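Local coordinates for NmrA family protein (Shigella flexneri 2a, PDB 3QVO) that is of unknown function but, as a Rossmann-fold member of the NmrA family, probably binds NAD(P) or NAD(P)H, at residues N25-G30 and D90-N95; R119-L124 and D206-P211. All coordinates share one frame; numbering follows the deposited sequence.

Interaction 1: residues N25-G30 and D90-N95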
# COMPACT_ATOMS: atom_id res chain seq x y z
N ASN A 25 -3.13 11.19 10.84
CA ASN A 25 -1.73 11.13 10.44
C ASN A 25 -1.48 9.88 9.62
O ASN A 25 -1.57 8.78 10.14
CB ASN A 25 -0.85 11.12 11.69
CG ASN A 25 -0.80 12.49 12.40
OD1 ASN A 25 -1.17 13.48 11.83
ND2 ASN A 25 -0.29 12.54 13.62
N VAL A 26 -1.18 10.05 8.34
CA VAL A 26 -0.98 8.96 7.43
C VAL A 26 0.49 8.90 7.02
O VAL A 26 1.05 9.93 6.62
CB VAL A 26 -1.84 9.13 6.20
CG1 VAL A 26 -1.56 8.06 5.22
CG2 VAL A 26 -3.30 9.12 6.58
N LEU A 27 1.12 7.72 7.19
CA LEU A 27 2.51 7.53 6.76
C LEU A 27 2.53 6.71 5.49
O LEU A 27 1.98 5.62 5.45
CB LEU A 27 3.29 6.81 7.85
CG LEU A 27 4.72 6.40 7.56
CD1 LEU A 27 5.63 7.60 7.25
CD2 LEU A 27 5.20 5.54 8.70
N ILE A 28 3.14 7.27 4.44
CA ILE A 28 3.21 6.62 3.16
C ILE A 28 4.64 6.13 3.01
O ILE A 28 5.58 6.94 2.85
CB ILE A 28 2.79 7.59 2.03
CG1 ILE A 28 1.33 8.03 2.27
CG2 ILE A 28 2.94 6.92 0.66
CD1 ILE A 28 0.75 8.93 1.27
N LEU A 29 4.82 4.80 3.08
CA LEU A 29 6.14 4.20 2.89
C LEU A 29 6.34 3.86 1.44
O LEU A 29 5.49 3.26 0.86
CB LEU A 29 6.23 2.92 3.70
CG LEU A 29 6.07 3.15 5.19
CD1 LEU A 29 5.95 1.77 5.82
CD2 LEU A 29 7.26 4.00 5.69
N GLY A 30 7.45 4.24 0.85
CA GLY A 30 7.63 4.06 -0.62
C GLY A 30 6.92 5.16 -1.39
O GLY A 30 6.26 4.93 -2.41
N ASP A 90 -1.36 7.39 12.60
CA ASP A 90 -2.62 6.67 12.77
C ASP A 90 -2.77 5.56 11.73
O ASP A 90 -3.37 4.56 12.02
CB ASP A 90 -3.78 7.65 12.66
CG ASP A 90 -3.67 8.73 13.70
OD1 ASP A 90 -3.56 8.35 14.88
OD2 ASP A 90 -3.60 9.95 13.37
N ILE A 91 -2.26 5.76 10.53
CA ILE A 91 -2.52 4.84 9.43
C ILE A 91 -1.28 4.77 8.60
O ILE A 91 -0.70 5.79 8.26
CB ILE A 91 -3.66 5.31 8.53
CG1 ILE A 91 -5.01 5.27 9.24
CG2 ILE A 91 -3.80 4.42 7.33
CD1 ILE A 91 -6.11 6.04 8.51
N VAL A 92 -0.84 3.54 8.33
CA VAL A 92 0.34 3.28 7.52
C VAL A 92 -0.12 2.70 6.22
O VAL A 92 -0.94 1.78 6.19
CB VAL A 92 1.30 2.27 8.21
CG1 VAL A 92 2.49 1.93 7.29
CG2 VAL A 92 1.79 2.85 9.52
N TYR A 93 0.41 3.28 5.15
CA TYR A 93 0.16 2.83 3.83
C TYR A 93 1.51 2.51 3.23
O TYR A 93 2.36 3.37 3.08
CB TYR A 93 -0.58 3.90 3.03
CG TYR A 93 -0.39 3.77 1.52
CD1 TYR A 93 -0.30 2.54 0.94
CD2 TYR A 93 -0.34 4.89 0.70
CE1 TYR A 93 -0.12 2.38 -0.40
CE2 TYR A 93 -0.15 4.73 -0.69
CZ TYR A 93 -0.03 3.44 -1.20
OH TYR A 93 0.16 3.20 -2.52
N ALA A 94 1.69 1.22 2.92
CA ALA A 94 2.91 0.67 2.42
C ALA A 94 2.69 0.20 1.00
O ALA A 94 1.75 -0.55 0.71
CB ALA A 94 3.35 -0.52 3.27
N ASN A 95 3.60 0.65 0.14
CA ASN A 95 3.65 0.32 -1.27
C ASN A 95 5.14 -0.01 -1.47
O ASN A 95 5.90 0.86 -1.97
CB ASN A 95 3.18 1.57 -2.08
CG ASN A 95 3.07 1.31 -3.60
OD1 ASN A 95 3.09 0.10 -4.05
ND2 ASN A 95 3.01 2.43 -4.43
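N25-G30 and D90-N95 pair as parallel neighbours inside the central sheet of the Rossmann fold, V26 facing I91 and L29 facing A94, with the two strand axes 4.7 Å apart at an angle of 18°. The backbone bonds zigzag between the strands: I91 O receives L27 N, L27 O receives Y93 N in a nearly linear bond (174°), and Y93 O receives L29 N. The last in the series, N95 N to L29 O, is stretched to 3.3 Å. At the other end N25 O is gripped twice, by D90 N at 2.8 Å and I91 N at 3.1 Å. With chi1 -59°, the D90 carboxylate lies beside its own backbone N and reaches across to N25, where OD2 takes N25 N on its anti lone pair at 2.9 Å; the N25 amide end turns instead to G88 O. On the face carrying I28 and Y93, I28 CG2 meets the ring obliquely, 3.9 Å from Y93 CD2. On the other face L29 CD1 rests 3.8 Å from V92 CG1 and also nears A94 CB. G30 leaves the strand with positive phi, as in the turn after the first strand of dinucleotide-binding folds. Strands 49-55 and 119-123 flank the pair, while helix 34-43 packs on the I28 and Y93 face through I35, V39 and I40.

Interaction 2: residues R119-L124 and D206-P211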
# COMPACT_ATOMS: atom_id res chain seq x y z
N ARG A 119 -3.19 0.48 12.31
CA ARG A 119 -3.87 0.38 11.02
C ARG A 119 -2.91 0.41 9.85
O ARG A 119 -2.22 1.44 9.64
CB ARG A 119 -4.92 1.49 10.88
CG ARG A 119 -5.87 1.26 9.71
CD ARG A 119 -6.84 0.16 9.98
NE ARG A 119 -7.77 -0.01 8.87
CZ ARG A 119 -7.61 -0.82 7.84
NH1 ARG A 119 -8.54 -0.86 6.92
NH2 ARG A 119 -6.57 -1.63 7.73
N LEU A 120 -2.87 -0.70 9.10
CA LEU A 120 -1.96 -0.91 7.98
C LEU A 120 -2.68 -1.26 6.70
O LEU A 120 -3.55 -2.15 6.67
CB LEU A 120 -0.99 -2.06 8.31
CG LEU A 120 -0.00 -2.54 7.23
CD1 LEU A 120 1.05 -1.44 6.88
CD2 LEU A 120 0.66 -3.84 7.67
N ILE A 121 -2.33 -0.55 5.63
CA ILE A 121 -2.79 -0.86 4.26
C ILE A 121 -1.53 -1.25 3.52
O ILE A 121 -0.59 -0.45 3.44
CB ILE A 121 -3.46 0.35 3.58
CG1 ILE A 121 -4.62 0.85 4.43
CG2 ILE A 121 -3.94 -0.03 2.19
CD1 ILE A 121 -5.23 2.19 4.00
N PHE A 122 -1.46 -2.49 3.04
CA PHE A 122 -0.23 -3.03 2.51
C PHE A 122 -0.48 -3.63 1.12
O PHE A 122 -1.28 -4.57 0.94
CB PHE A 122 0.32 -4.07 3.47
CG PHE A 122 1.81 -4.40 3.29
CD1 PHE A 122 2.24 -5.25 2.31
CD2 PHE A 122 2.77 -3.89 4.15
CE1 PHE A 122 3.60 -5.57 2.18
CE2 PHE A 122 4.12 -4.19 4.03
CZ PHE A 122 4.54 -5.02 3.05
N VAL A 123 0.22 -3.05 0.14
CA VAL A 123 0.07 -3.45 -1.26
C VAL A 123 1.09 -4.47 -1.60
O VAL A 123 2.28 -4.25 -1.38
CB VAL A 123 0.22 -2.27 -2.23
CG1 VAL A 123 0.07 -2.78 -3.72
CG2 VAL A 123 -0.84 -1.25 -1.93
N LEU A 124 0.61 -5.62 -2.09
CA LEU A 124 1.51 -6.63 -2.63
C LEU A 124 1.28 -6.80 -4.12
O LEU A 124 0.32 -7.45 -4.57
CB LEU A 124 1.39 -7.97 -1.88
CG LEU A 124 1.99 -7.99 -0.46
CD1 LEU A 124 1.42 -9.15 0.35
CD2 LEU A 124 3.53 -8.06 -0.50
N ASP A 206 -10.17 5.65 -0.13
CA ASP A 206 -11.42 5.35 0.56
C ASP A 206 -11.17 4.69 1.92
O ASP A 206 -11.88 4.99 2.87
CB ASP A 206 -12.35 4.50 -0.29
CG ASP A 206 -12.95 5.30 -1.47
OD1 ASP A 206 -12.68 6.53 -1.63
OD2 ASP A 206 -13.71 4.67 -2.26
N ILE A 207 -10.13 3.86 2.04
CA ILE A 207 -9.86 3.17 3.31
C ILE A 207 -9.25 4.18 4.29
O ILE A 207 -9.59 4.23 5.46
CB ILE A 207 -8.92 1.98 3.12
CG1 ILE A 207 -9.53 0.92 2.20
CG2 ILE A 207 -8.58 1.32 4.48
CD1 ILE A 207 -8.59 -0.32 1.96
N ILE A 208 -8.35 5.01 3.80
CA ILE A 208 -7.78 6.05 4.62
C ILE A 208 -8.89 6.97 5.13
O ILE A 208 -8.92 7.36 6.31
CB ILE A 208 -6.77 6.86 3.82
CG1 ILE A 208 -5.53 6.03 3.58
CG2 ILE A 208 -6.45 8.18 4.53
CD1 ILE A 208 -4.46 6.68 2.70
N ASP A 209 -9.81 7.30 4.24
CA ASP A 209 -10.95 8.13 4.65
C ASP A 209 -11.83 7.44 5.68
O ASP A 209 -12.29 8.10 6.60
CB ASP A 209 -11.82 8.57 3.46
CG ASP A 209 -12.63 9.82 3.80
OD1 ASP A 209 -11.99 10.82 4.27
OD2 ASP A 209 -13.89 9.81 3.64
N LYS A 210 -12.11 6.15 5.50
CA LYS A 210 -12.94 5.35 6.43
C LYS A 210 -12.19 4.07 6.77
O LYS A 210 -12.34 3.05 6.10
CB LYS A 210 -14.27 5.03 5.78
CG LYS A 210 -15.11 6.29 5.58
CD LYS A 210 -16.46 6.06 4.90
CE LYS A 210 -17.26 7.36 4.97
NZ LYS A 210 -18.71 7.14 4.70
N PRO A 211 -11.32 4.13 7.78
CA PRO A 211 -10.39 3.04 8.04
C PRO A 211 -11.01 1.83 8.72
O PRO A 211 -10.37 0.79 8.81
CB PRO A 211 -9.31 3.71 8.89
CG PRO A 211 -9.99 4.86 9.56
CD PRO A 211 -11.05 5.32 8.61
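With CG anti to the backbone N (chi1 -167°) and a bend at chi2 (72°), the R119 side chain leaves strand 119-123 and brings its guanidinium edge to the carbonyl of P211, just beyond helix 197-209. NE donates to P211 O at 2.7 Å, with the oxygen lying near the guanidinium plane; NH1 adds a weak, more bent bond to the same oxygen (133° at the hydrogen). Two residues along the strand, I121 holds its CG1 branch beside the backbone N, and CD1 at its end meets the helix. There CD1 presses on the CG2 methyl of I207, a tight 3.5 Å, and reaches I208 CG1 at 3.9 Å. I121 and I207 lie alongside each other but run in opposed senses, while the R119 chain passes roughly perpendicular to I207, its NH1 3.3 Å from I207 CG2. This joins the C-terminal end of a helix to the sheet beneath it. The guanidinium also bonds to strand 164-174: NH1 to T166 OG1 and NH2 to E164 O. A buried cation is thus held by neutral oxygens here, and the P211 carbonyl is probably polarised by it; the grip should fix the guanidinium's rotation while the isoleucines supply the apolar seam.

Overall arrangement
Strands 91-95 and 119-123 are direct neighbours, so interactions 1 and 2 share one sheet and their centres lie 8 Å apart. Backbone bonds probably knit them together: V92 O to I121 N and V92 N to R119 O, each 2.8 Å. A94 CB also packs on F122 CD2 at 3.5 Å. P211 links the contacts further, since its side chain touches I91. Interaction 1 pairs two interior strands of the sheet, and interaction 2 fastens helix 197-209 on the face that carries I28, Y93 and I91, the one helix 34-43 also covers. The bound 5-mercapto-2-nitro-benzoic acid, with K83, Q87 and C115 around it, lies about 9 Å from the L27 side chain.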